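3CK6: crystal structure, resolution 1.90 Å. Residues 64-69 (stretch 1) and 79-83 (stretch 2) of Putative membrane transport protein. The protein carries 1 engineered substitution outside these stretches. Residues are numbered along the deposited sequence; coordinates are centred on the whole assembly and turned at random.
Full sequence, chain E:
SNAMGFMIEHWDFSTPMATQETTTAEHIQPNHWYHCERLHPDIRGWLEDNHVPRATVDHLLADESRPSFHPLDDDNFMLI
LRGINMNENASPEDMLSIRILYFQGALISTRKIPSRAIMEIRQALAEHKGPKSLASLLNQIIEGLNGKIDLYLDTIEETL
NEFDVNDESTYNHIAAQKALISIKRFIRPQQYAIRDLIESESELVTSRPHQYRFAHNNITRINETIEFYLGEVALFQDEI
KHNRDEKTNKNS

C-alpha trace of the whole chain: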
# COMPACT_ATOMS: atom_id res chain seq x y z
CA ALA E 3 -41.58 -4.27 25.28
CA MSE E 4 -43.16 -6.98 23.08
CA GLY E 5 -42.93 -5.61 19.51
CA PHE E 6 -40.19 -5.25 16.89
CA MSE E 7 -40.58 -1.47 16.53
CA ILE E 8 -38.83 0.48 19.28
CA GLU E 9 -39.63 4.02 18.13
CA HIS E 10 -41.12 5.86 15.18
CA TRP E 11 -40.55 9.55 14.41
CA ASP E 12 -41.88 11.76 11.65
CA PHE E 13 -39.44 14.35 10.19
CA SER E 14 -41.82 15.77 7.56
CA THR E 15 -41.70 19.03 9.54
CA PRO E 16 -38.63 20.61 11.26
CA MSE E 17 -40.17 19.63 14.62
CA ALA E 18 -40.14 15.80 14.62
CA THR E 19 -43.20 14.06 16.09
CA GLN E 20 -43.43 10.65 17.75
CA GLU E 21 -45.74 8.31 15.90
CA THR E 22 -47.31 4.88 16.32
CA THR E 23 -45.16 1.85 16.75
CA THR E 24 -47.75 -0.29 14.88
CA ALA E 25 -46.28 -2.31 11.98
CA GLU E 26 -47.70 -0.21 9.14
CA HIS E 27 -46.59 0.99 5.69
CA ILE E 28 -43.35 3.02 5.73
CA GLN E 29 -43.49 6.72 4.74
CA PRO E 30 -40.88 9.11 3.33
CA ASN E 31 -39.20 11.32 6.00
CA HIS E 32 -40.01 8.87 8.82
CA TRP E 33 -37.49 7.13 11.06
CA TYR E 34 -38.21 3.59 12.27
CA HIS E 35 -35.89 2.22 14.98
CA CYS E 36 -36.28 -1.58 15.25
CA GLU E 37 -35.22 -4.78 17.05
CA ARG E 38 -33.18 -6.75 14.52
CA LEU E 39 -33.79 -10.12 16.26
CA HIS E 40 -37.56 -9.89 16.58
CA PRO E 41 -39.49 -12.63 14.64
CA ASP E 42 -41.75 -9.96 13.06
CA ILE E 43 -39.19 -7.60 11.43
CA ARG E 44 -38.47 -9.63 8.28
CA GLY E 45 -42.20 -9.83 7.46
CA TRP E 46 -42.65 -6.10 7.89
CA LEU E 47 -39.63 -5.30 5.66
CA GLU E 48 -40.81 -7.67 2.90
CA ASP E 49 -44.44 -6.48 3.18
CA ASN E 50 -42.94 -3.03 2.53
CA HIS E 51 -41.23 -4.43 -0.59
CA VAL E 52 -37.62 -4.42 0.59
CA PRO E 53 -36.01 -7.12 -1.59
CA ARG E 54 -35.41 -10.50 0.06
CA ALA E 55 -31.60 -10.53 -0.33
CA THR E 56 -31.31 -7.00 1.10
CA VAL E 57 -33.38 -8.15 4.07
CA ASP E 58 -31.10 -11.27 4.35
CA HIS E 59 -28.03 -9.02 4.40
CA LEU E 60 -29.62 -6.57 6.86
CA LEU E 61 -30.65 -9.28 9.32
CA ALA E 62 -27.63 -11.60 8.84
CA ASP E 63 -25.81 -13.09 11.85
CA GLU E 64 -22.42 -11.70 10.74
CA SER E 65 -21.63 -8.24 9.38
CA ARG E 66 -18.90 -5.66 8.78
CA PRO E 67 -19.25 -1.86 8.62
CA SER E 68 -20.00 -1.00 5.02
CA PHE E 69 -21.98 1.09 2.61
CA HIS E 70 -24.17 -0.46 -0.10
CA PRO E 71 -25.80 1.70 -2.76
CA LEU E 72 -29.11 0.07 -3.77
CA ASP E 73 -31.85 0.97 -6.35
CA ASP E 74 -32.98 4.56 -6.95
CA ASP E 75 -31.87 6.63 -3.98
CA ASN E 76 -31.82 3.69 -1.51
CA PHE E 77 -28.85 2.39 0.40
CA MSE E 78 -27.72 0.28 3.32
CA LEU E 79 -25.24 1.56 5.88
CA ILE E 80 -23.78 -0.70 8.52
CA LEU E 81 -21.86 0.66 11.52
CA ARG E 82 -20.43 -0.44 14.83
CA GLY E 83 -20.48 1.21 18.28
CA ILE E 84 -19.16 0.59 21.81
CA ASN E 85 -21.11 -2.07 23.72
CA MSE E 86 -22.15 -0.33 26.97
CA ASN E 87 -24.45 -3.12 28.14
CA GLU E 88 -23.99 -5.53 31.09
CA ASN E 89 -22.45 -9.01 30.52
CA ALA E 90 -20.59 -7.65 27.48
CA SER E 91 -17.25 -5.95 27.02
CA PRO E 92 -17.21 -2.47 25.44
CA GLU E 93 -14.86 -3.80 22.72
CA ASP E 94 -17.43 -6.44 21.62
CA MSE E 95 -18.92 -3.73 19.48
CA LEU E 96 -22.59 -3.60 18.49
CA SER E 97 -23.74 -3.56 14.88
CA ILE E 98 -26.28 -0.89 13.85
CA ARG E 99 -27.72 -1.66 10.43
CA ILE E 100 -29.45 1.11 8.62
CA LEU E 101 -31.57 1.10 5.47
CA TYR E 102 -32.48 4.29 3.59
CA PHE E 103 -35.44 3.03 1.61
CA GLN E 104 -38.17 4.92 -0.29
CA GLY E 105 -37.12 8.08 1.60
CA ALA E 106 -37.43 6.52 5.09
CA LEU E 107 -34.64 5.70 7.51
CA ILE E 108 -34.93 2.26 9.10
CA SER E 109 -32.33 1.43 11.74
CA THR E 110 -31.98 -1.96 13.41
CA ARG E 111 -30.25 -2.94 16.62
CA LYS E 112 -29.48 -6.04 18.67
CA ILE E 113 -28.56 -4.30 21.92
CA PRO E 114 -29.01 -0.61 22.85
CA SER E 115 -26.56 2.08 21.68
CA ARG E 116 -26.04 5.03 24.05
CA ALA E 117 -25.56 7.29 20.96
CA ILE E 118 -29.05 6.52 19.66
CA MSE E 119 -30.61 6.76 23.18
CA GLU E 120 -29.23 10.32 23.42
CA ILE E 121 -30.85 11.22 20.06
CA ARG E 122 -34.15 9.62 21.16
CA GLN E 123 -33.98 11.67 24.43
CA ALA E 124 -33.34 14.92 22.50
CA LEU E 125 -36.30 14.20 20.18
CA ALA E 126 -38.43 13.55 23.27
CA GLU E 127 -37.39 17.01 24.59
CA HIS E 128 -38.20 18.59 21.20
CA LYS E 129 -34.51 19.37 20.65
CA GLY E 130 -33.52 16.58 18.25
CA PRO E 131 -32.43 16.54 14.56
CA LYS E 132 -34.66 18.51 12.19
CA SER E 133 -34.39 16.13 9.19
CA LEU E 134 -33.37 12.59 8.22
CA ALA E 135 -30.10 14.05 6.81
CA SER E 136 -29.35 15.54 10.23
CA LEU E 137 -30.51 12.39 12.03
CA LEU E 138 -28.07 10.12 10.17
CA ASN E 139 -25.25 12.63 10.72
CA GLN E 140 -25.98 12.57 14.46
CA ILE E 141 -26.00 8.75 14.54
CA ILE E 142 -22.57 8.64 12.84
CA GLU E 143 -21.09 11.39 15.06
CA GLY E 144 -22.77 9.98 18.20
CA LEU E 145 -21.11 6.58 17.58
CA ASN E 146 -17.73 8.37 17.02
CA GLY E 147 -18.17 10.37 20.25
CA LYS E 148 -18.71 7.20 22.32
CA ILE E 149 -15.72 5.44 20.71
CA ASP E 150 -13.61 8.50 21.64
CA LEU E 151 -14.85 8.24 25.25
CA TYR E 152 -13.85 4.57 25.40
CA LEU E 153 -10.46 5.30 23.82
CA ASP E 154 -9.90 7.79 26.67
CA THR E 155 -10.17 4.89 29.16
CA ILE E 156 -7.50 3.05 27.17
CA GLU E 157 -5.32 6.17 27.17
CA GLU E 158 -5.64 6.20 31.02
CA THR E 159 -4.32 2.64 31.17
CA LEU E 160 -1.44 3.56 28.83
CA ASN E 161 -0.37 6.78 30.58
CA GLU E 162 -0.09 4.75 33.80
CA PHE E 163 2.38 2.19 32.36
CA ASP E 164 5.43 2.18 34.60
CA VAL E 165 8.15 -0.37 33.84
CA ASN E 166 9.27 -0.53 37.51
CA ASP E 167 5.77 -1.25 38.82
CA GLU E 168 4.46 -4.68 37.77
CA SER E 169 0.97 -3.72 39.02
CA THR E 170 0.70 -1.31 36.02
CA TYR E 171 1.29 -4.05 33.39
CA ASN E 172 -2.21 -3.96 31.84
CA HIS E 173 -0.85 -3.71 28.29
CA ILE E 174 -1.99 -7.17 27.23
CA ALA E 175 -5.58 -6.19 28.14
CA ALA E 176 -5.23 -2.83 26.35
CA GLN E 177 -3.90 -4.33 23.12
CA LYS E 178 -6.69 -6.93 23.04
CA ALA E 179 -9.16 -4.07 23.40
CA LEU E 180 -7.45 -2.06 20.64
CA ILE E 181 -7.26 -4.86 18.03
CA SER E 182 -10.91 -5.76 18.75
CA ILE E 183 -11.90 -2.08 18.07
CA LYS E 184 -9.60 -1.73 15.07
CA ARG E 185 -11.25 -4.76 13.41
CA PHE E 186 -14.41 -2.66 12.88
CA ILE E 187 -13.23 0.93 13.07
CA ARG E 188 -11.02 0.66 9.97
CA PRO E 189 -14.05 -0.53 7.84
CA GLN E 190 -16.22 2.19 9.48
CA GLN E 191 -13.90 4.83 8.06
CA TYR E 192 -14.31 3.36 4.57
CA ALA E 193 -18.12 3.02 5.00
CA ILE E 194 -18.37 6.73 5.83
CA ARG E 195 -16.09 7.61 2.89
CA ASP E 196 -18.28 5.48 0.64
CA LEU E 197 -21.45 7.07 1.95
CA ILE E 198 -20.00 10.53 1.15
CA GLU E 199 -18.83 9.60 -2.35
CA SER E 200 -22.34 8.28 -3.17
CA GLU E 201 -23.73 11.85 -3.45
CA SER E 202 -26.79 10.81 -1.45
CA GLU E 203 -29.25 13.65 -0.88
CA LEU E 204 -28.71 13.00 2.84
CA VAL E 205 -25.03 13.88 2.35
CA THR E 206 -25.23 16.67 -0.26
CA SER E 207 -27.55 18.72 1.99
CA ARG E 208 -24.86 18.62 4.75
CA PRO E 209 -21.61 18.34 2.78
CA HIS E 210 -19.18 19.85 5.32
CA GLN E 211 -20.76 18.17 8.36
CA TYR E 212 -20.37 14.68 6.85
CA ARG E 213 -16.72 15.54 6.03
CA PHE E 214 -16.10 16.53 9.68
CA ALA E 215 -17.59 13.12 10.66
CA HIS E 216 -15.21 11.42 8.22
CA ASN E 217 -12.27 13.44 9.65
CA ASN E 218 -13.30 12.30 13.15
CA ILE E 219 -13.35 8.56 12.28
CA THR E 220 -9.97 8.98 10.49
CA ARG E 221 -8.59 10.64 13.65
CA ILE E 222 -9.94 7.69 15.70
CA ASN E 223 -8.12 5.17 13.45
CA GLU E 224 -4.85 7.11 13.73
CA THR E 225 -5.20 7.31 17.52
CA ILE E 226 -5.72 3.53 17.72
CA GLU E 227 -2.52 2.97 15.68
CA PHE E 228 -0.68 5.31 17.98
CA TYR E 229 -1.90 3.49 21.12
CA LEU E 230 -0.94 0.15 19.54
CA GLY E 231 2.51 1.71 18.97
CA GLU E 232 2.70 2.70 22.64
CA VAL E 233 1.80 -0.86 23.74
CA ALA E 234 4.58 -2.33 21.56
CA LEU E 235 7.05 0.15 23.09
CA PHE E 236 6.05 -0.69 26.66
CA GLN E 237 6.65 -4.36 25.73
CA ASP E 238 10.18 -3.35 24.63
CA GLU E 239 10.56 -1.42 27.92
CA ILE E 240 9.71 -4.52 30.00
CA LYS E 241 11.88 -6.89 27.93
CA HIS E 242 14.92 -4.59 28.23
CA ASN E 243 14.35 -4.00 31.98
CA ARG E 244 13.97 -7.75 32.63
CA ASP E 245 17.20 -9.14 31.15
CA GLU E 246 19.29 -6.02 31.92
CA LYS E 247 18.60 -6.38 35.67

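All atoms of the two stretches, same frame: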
# COMPACT_ATOMS: atom_id res chain seq x y z
N GLU E 64 -23.72 -12.38 10.80
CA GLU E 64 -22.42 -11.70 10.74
C GLU E 64 -22.53 -10.45 9.89
O GLU E 64 -23.41 -10.36 9.02
CB GLU E 64 -21.36 -12.63 10.13
CG GLU E 64 -21.29 -14.08 10.71
CD GLU E 64 -20.28 -14.26 11.84
OE1 GLU E 64 -19.84 -15.43 12.07
OE2 GLU E 64 -19.90 -13.26 12.50
N SER E 65 -21.64 -9.48 10.15
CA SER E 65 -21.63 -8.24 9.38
C SER E 65 -20.28 -7.53 9.55
O SER E 65 -19.52 -7.83 10.50
CB SER E 65 -22.76 -7.31 9.84
OG SER E 65 -22.58 -6.99 11.22
N ARG E 66 -19.98 -6.62 8.63
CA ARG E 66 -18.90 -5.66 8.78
C ARG E 66 -19.42 -4.24 8.44
O ARG E 66 -20.34 -4.08 7.63
CB ARG E 66 -17.72 -6.03 7.90
CG ARG E 66 -18.02 -5.81 6.40
CD ARG E 66 -16.83 -6.20 5.54
NE ARG E 66 -15.76 -5.20 5.48
CZ ARG E 66 -15.70 -4.17 4.63
NH1 ARG E 66 -16.69 -3.95 3.75
NH2 ARG E 66 -14.65 -3.36 4.64
N PRO E 67 -18.85 -3.20 9.08
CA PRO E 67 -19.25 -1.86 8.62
C PRO E 67 -19.03 -1.69 7.11
O PRO E 67 -17.99 -2.08 6.57
CB PRO E 67 -18.35 -0.91 9.41
CG PRO E 67 -18.02 -1.70 10.68
CD PRO E 67 -17.90 -3.14 10.21
N SER E 68 -20.02 -1.10 6.45
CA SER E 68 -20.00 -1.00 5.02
C SER E 68 -21.13 -0.12 4.52
O SER E 68 -22.13 0.12 5.22
CB SER E 68 -20.12 -2.39 4.37
OG SER E 68 -21.12 -3.17 5.01
N PHE E 69 -20.97 0.31 3.29
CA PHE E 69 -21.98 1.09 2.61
C PHE E 69 -22.35 0.36 1.31
O PHE E 69 -21.47 -0.11 0.59
CB PHE E 69 -21.46 2.50 2.31
CG PHE E 69 -22.38 3.31 1.39
CD1 PHE E 69 -23.49 4.00 1.91
CD2 PHE E 69 -22.15 3.35 0.03
CE1 PHE E 69 -24.36 4.72 1.08
CE2 PHE E 69 -23.02 4.08 -0.82
CZ PHE E 69 -24.12 4.77 -0.28
N LEU E 79 -26.44 1.18 5.14
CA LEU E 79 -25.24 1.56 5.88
C LEU E 79 -25.15 0.77 7.18
O LEU E 79 -26.06 0.78 8.02
CB LEU E 79 -25.25 3.06 6.21
CG LEU E 79 -24.02 3.61 6.92
CD1 LEU E 79 -22.76 3.54 6.03
CD2 LEU E 79 -24.31 5.05 7.35
N ILE E 80 -24.03 0.08 7.33
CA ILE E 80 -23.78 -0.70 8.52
C ILE E 80 -22.64 -0.09 9.30
O ILE E 80 -21.60 0.21 8.71
CB ILE E 80 -23.49 -2.19 8.15
CG1 ILE E 80 -24.73 -2.77 7.45
CG2 ILE E 80 -23.06 -3.00 9.40
CD1 ILE E 80 -24.53 -4.13 6.75
N LEU E 81 -22.82 0.04 10.62
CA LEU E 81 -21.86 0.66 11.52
C LEU E 81 -21.74 -0.11 12.82
O LEU E 81 -22.59 -0.93 13.15
CB LEU E 81 -22.28 2.11 11.85
CG LEU E 81 -22.46 3.05 10.65
CD1 LEU E 81 -23.10 4.33 11.15
CD2 LEU E 81 -21.12 3.34 9.91
N ARG E 82 -20.65 0.15 13.53
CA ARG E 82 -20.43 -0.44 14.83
C ARG E 82 -20.25 0.65 15.89
O ARG E 82 -19.76 1.76 15.59
CB ARG E 82 -19.23 -1.39 14.78
CG ARG E 82 -19.46 -2.66 13.98
CD ARG E 82 -19.59 -3.90 14.90
NE ARG E 82 -19.80 -5.13 14.11
CZ ARG E 82 -19.82 -6.37 14.59
NH1 ARG E 82 -19.66 -6.60 15.88
NH2 ARG E 82 -20.00 -7.39 13.76
N GLY E 83 -20.64 0.33 17.13
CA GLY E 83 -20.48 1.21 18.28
C GLY E 83 -20.03 0.44 19.50
O GLY E 83 -20.12 -0.79 19.54
O HOH W 1 -20.66 -10.07 13.03

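The two stretches meet as a short antiparallel strand pairing, extended on one side by loop residues that pack against Ile80 and Arg82. The pairing rests on Ser68 and Ile80. Ile80 N donates to Ser68 O at 2.8 Å in a nearly straight hydrogen bond, and Ser68 N donates to Ile80 O at 3.1 Å. Next to this pair, Phe69 faces Leu79 in a non-hydrogen-bonded position. Leu79 CA adds a CA-H...O contact to Ser68 O at 3.5 Å.

Pro67 has no backbone N-H, and its N does not face Ile80 O, so no bond to that carbonyl is lost. Pro67 CA makes a CA-H...O contact with Ile80 O at 3.1 Å, so this carbonyl receives both Pro67 and Ser68. The proline ring packs against the base of the Arg82 side chain, with Pro67 CG 3.7 Å from Arg82 CG.

Ile80 and Ser68 point to one face of the sheet. Ile80 is buried, and its branched side chain reaches both the loop and the strand of stretch 1: Ile80 CG2 lies 3.4 Å from Arg66 O, and Ile80 CD1 lies 3.9 Å from Ser68 OG. The small Ser68 side chain, in the p rotamer, turns its hydroxyl back to its own stretch, where Ser68 OG donates to Arg66 O at 2.9 Å. On the other face, Phe69 CB and Leu79 CD1 make an apolar contact at 4.1 Å. Leu79 CD1 sits at the edge of the phenyl ring.

Arg82 is long enough to reach Ser65. Arg82 NH2 makes a weak hydrogen bond to Ser65 O at 3.3 Å. A water bridges this end. The O of water 1 accepts from Ser65 N at 3.1 Å and, weakly, from Arg82 NH2 at 2.9 Å. The O of water 1 also donates weakly to Glu64 OE2 at 3.3 Å. Glu64 thus joins through water without touching stretch 2. In all, 405 Å² is buried between the stretches.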